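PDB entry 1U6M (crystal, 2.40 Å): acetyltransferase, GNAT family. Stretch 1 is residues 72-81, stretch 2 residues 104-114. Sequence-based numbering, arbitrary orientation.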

# COMPACT_ATOMS: atom_id res chain seq x y z
N ALA A 72 3.98 -5.41 -1.26
CA ALA A 72 3.01 -5.41 -0.19
C ALA A 72 3.44 -4.25 0.66
O ALA A 72 4.63 -4.16 1.04
N VAL A 73 2.49 -3.37 0.96
CA VAL A 73 2.72 -2.09 1.68
C VAL A 73 1.77 -1.96 2.89
O VAL A 73 0.56 -2.20 2.75
N GLY A 74 2.32 -1.60 4.05
CA GLY A 74 1.53 -1.46 5.25
C GLY A 74 2.33 -0.78 6.38
O GLY A 74 3.54 -0.53 6.23
N TYR A 75 1.65 -0.53 7.51
CA TYR A 75 2.23 0.31 8.56
C TYR A 75 1.43 0.07 9.83
O TYR A 75 0.22 -0.30 9.75
N PRO A 76 2.07 0.30 11.01
CA PRO A 76 1.26 0.41 12.29
C PRO A 76 0.13 1.39 12.12
O PRO A 76 0.34 2.41 11.55
N ALA A 77 -1.07 1.07 12.59
CA ALA A 77 -2.24 1.99 12.54
C ALA A 77 -1.98 3.42 13.07
O ALA A 77 -2.57 4.39 12.58
N GLU A 78 -1.15 3.54 14.10
CA GLU A 78 -0.85 4.89 14.66
C GLU A 78 -0.08 5.80 13.68
O GLU A 78 -0.01 6.99 13.94
N ASP A 79 0.43 5.24 12.56
CA ASP A 79 1.23 6.00 11.56
C ASP A 79 0.37 6.61 10.49
O ASP A 79 0.87 7.31 9.64
N GLU A 80 -0.93 6.37 10.52
CA GLU A 80 -1.81 6.77 9.42
C GLU A 80 -1.96 8.28 9.13
O GLU A 80 -2.35 8.70 8.00
N LYS A 81 -1.70 9.09 10.14
CA LYS A 81 -1.89 10.50 9.98
C LYS A 81 -0.59 11.18 9.51
O LYS A 81 -0.63 12.31 9.05
N ILE A 104 -7.99 9.96 1.83
CA ILE A 104 -8.66 10.14 3.12
C ILE A 104 -8.10 9.09 4.11
O ILE A 104 -8.05 7.91 3.81
N GLU A 105 -7.58 9.58 5.24
CA GLU A 105 -6.74 8.79 6.16
C GLU A 105 -7.59 8.21 7.32
O GLU A 105 -7.28 8.40 8.51
N GLU A 106 -8.66 7.51 6.96
CA GLU A 106 -9.60 7.03 7.97
C GLU A 106 -9.92 5.52 7.88
O GLU A 106 -11.06 5.10 8.09
N GLU A 107 -8.90 4.70 7.61
CA GLU A 107 -9.16 3.33 7.23
C GLU A 107 -8.66 2.24 8.19
O GLU A 107 -9.02 1.08 8.06
N THR A 108 -7.84 2.63 9.16
CA THR A 108 -7.25 1.68 10.11
C THR A 108 -8.03 1.57 11.42
O THR A 108 -8.82 2.45 11.73
N LEU A 109 -7.82 0.48 12.15
CA LEU A 109 -8.22 0.33 13.55
C LEU A 109 -6.99 0.35 14.49
O LEU A 109 -5.89 -0.06 14.09
N PRO A 110 -7.16 0.83 15.76
CA PRO A 110 -6.01 0.86 16.71
C PRO A 110 -5.34 -0.50 16.87
O PRO A 110 -6.01 -1.51 16.80
N ASN A 111 -4.04 -0.56 17.11
CA ASN A 111 -3.40 -1.85 17.43
C ASN A 111 -3.22 -2.97 16.33
O ASN A 111 -2.69 -4.05 16.62
N GLU A 112 -3.64 -2.71 15.10
CA GLU A 112 -3.27 -3.57 13.97
C GLU A 112 -2.01 -3.05 13.24
O GLU A 112 -1.67 -1.86 13.32
N TRP A 113 -1.28 -3.95 12.59
CA TRP A 113 -0.43 -3.59 11.45
C TRP A 113 -1.37 -3.57 10.23
O TRP A 113 -2.03 -4.57 9.91
N TYR A 114 -1.54 -2.39 9.64
CA TYR A 114 -2.52 -2.25 8.59
C TYR A 114 -1.93 -2.48 7.17
O TYR A 114 -0.91 -1.86 6.79

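Two antiparallel backbone hydrogen bonds fasten strand 72-76 to the strand that runs on through Trp-113 and Tyr-114: Tyr-114 N donates to Tyr-75 O (2.7 Å) and Tyr-75 N to Tyr-114 O (3.0 Å). A third, from Ala-77 N to Glu-112 O (3.1 Å), carries the pairing past the end of the first strand.

Beyond the strands the carboxylate of Glu-80 takes over. Its side chain points toward stretch 2 and is nearly fully extended (chi1 t, chi2 t), reaching the loop backbone, where Glu-107 N donates to Glu-80 OE1 (3.2 Å) and Thr-108 N makes a weak bond to Glu-80 OE2 (3.5 Å). Thr-108 (chi1 p) also points toward stretch 1 and places OG1 3.2 Å from Glu-80 OE2, although the destination of its hydroxyl proton is not settled. The two negative side chains nearby are not paired: Glu-80 OE1 and Glu-107 OE1 lie 4.4 Å apart.

Glu-105 (chi1 m, chi2 t) points toward stretch 1, but its OE2 sits 3.2 Å from Glu-80 O, an approach of two acceptors that cannot be a hydrogen bond. Two waters bridge the Glu-105 carboxylate to Lys-81 O: water 2 donates to both Lys-81 O and Glu-105 OE2 (2.9 Å each), while water 3 donates to Lys-81 O (2.7 Å) and weakly to Glu-105 OE1 (3.4 Å). Lys-81 leaves sideways, with its CG 4.2 Å from Glu-105 OE1.

Ala-77 points toward stretch 2, and its small methyl fits closely against the loop, with CB 3.0 Å from Leu-109 O and 3.4 Å from Thr-108 OG1. Glu-112 (chi1 p, chi2 t) braces the type II turn from Leu-109 to Glu-112 by accepting from Leu-109 N at OE1 (2.8 Å); its CG lies 4.3 Å from Ala-77 CB.

On one face of the sheet, Tyr-75 (chi1 p) and Tyr-114 (chi1 t) meet obliquely, their ring planes at 51° and Tyr-75 CE1 3.7 Å from Tyr-114 CD1. Thr-108 CG2 packs at the edge of the Tyr-75 ring, 4.1 Å from CE1. Pro-76 and Trp-113 occupy the other face, with Pro-76 CD 4.1 Å from Trp-113 CD1. The indole (chi1 t) folds back over the first strand, laying one face on Gly-74, whose CA is 3.3 Å from Trp-113 CH2. The absence of a side chain makes this possible: an ideal CB on Gly-74 would lie 2.2 Å from Trp-113 CH2. Water 1 bridges the two residues, donating to Gly-74 O (2.8 Å) and accepting weakly from Trp-113 NE1 (3.3 Å).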

# COMPACT_ATOMS: atom_id res chain seq x y z
CB ALA A 72 3.11 -6.68 0.63
CB VAL A 73 2.41 -0.85 0.79
CG1 VAL A 73 2.89 0.46 1.55
CG2 VAL A 73 3.08 -1.00 -0.56
CB TYR A 75 2.21 1.83 8.17
CG TYR A 75 0.97 2.25 7.38
CD1 TYR A 75 -0.25 2.52 8.03
CD2 TYR A 75 1.01 2.33 5.97
CE1 TYR A 75 -1.43 2.84 7.28
CE2 TYR A 75 -0.16 2.66 5.23
CZ TYR A 75 -1.35 2.90 5.89
OH TYR A 75 -2.50 3.20 5.15
CB PRO A 76 2.26 0.94 13.31
CG PRO A 76 3.68 0.37 12.75
CD PRO A 76 3.53 0.42 11.22
CB ALA A 77 -3.40 1.39 13.28
CB GLU A 78 -0.13 4.80 16.02
CG GLU A 78 1.23 4.13 15.97
CD GLU A 78 1.19 2.60 16.06
OE1 GLU A 78 2.28 2.02 16.30
OE2 GLU A 78 0.10 1.97 15.87
CB ASP A 79 2.27 5.12 10.84
CG ASP A 79 3.43 4.74 11.71
OD1 ASP A 79 3.45 5.19 12.84
OD2 ASP A 79 4.33 3.95 11.28
CB GLU A 80 -3.21 6.19 9.62
CG GLU A 80 -3.84 6.04 8.20
CD GLU A 80 -5.31 5.66 8.18
OE1 GLU A 80 -5.84 5.53 7.05
OE2 GLU A 80 -5.91 5.50 9.29
CB LYS A 81 -2.42 11.08 11.30
CG LYS A 81 -3.91 11.37 11.29
CD LYS A 81 -4.77 10.21 11.58
CE LYS A 81 -6.23 10.65 11.36
NZ LYS A 81 -7.33 9.79 11.97
CB ILE A 104 -10.18 10.15 2.97
CG1 ILE A 104 -10.57 11.13 1.83
CG2 ILE A 104 -10.84 10.59 4.27
CD1 ILE A 104 -12.06 11.29 1.63
CB GLU A 105 -5.54 9.63 6.70
CG GLU A 105 -4.45 10.04 5.68
CD GLU A 105 -3.44 11.07 6.24
OE1 GLU A 105 -3.85 11.89 7.11
OE2 GLU A 105 -2.24 11.08 5.81
CB GLU A 106 -10.87 7.90 7.95
CG GLU A 106 -10.64 9.35 8.49
CD GLU A 106 -11.72 10.35 8.04
OE1 GLU A 106 -12.53 10.03 7.15
OE2 GLU A 106 -11.73 11.48 8.59
CB GLU A 107 -8.74 3.11 5.77
CG GLU A 107 -7.32 3.45 5.42
CD GLU A 107 -7.09 3.49 3.90
OE1 GLU A 107 -6.01 3.14 3.39
OE2 GLU A 107 -8.01 3.90 3.21
CB THR A 108 -5.76 1.98 10.42
OG1 THR A 108 -5.65 3.10 11.32
CG2 THR A 108 -4.99 2.25 9.14
CB LEU A 109 -8.98 -0.97 13.79
CG LEU A 109 -10.38 -1.15 13.19
CD1 LEU A 109 -11.03 -2.34 13.86
CD2 LEU A 109 -11.27 0.11 13.32
CB PRO A 110 -6.67 1.29 18.05
CG PRO A 110 -7.92 2.00 17.67
CD PRO A 110 -8.41 1.38 16.37
CB ASN A 111 -4.06 -2.44 18.70
CG ASN A 111 -4.06 -1.43 19.89
OD1 ASN A 111 -5.13 -1.14 20.46
ND2 ASN A 111 -2.87 -0.88 20.22
CB GLU A 112 -4.47 -3.73 13.03
CG GLU A 112 -4.66 -2.55 12.11
CD GLU A 112 -6.03 -2.46 11.54
OE1 GLU A 112 -6.31 -1.47 10.85
OE2 GLU A 112 -6.84 -3.36 11.80
CB TRP A 113 0.66 -4.58 11.28
CG TRP A 113 1.76 -4.17 10.29
CD1 TRP A 113 2.93 -3.55 10.58
CD2 TRP A 113 1.77 -4.38 8.85
NE1 TRP A 113 3.68 -3.36 9.43
CE2 TRP A 113 2.98 -3.86 8.36
CE3 TRP A 113 0.86 -4.96 7.95
CZ2 TRP A 113 3.32 -3.91 7.00
CZ3 TRP A 113 1.19 -5.01 6.58
CH2 TRP A 113 2.40 -4.49 6.12
CB TYR A 114 -3.15 -0.87 8.64
CG TYR A 114 -4.16 -0.65 7.53
CD1 TYR A 114 -3.90 0.27 6.48
CD2 TYR A 114 -5.35 -1.35 7.49
CE1 TYR A 114 -4.84 0.48 5.46
CE2 TYR A 114 -6.29 -1.14 6.43
CZ TYR A 114 -6.01 -0.24 5.45
OH TYR A 114 -6.91 -0.05 4.42
O HOH W 1 5.74 -1.78 7.44
O HOH W 2 0.19 12.60 6.29
O HOH W 3 -2.31 14.40 8.84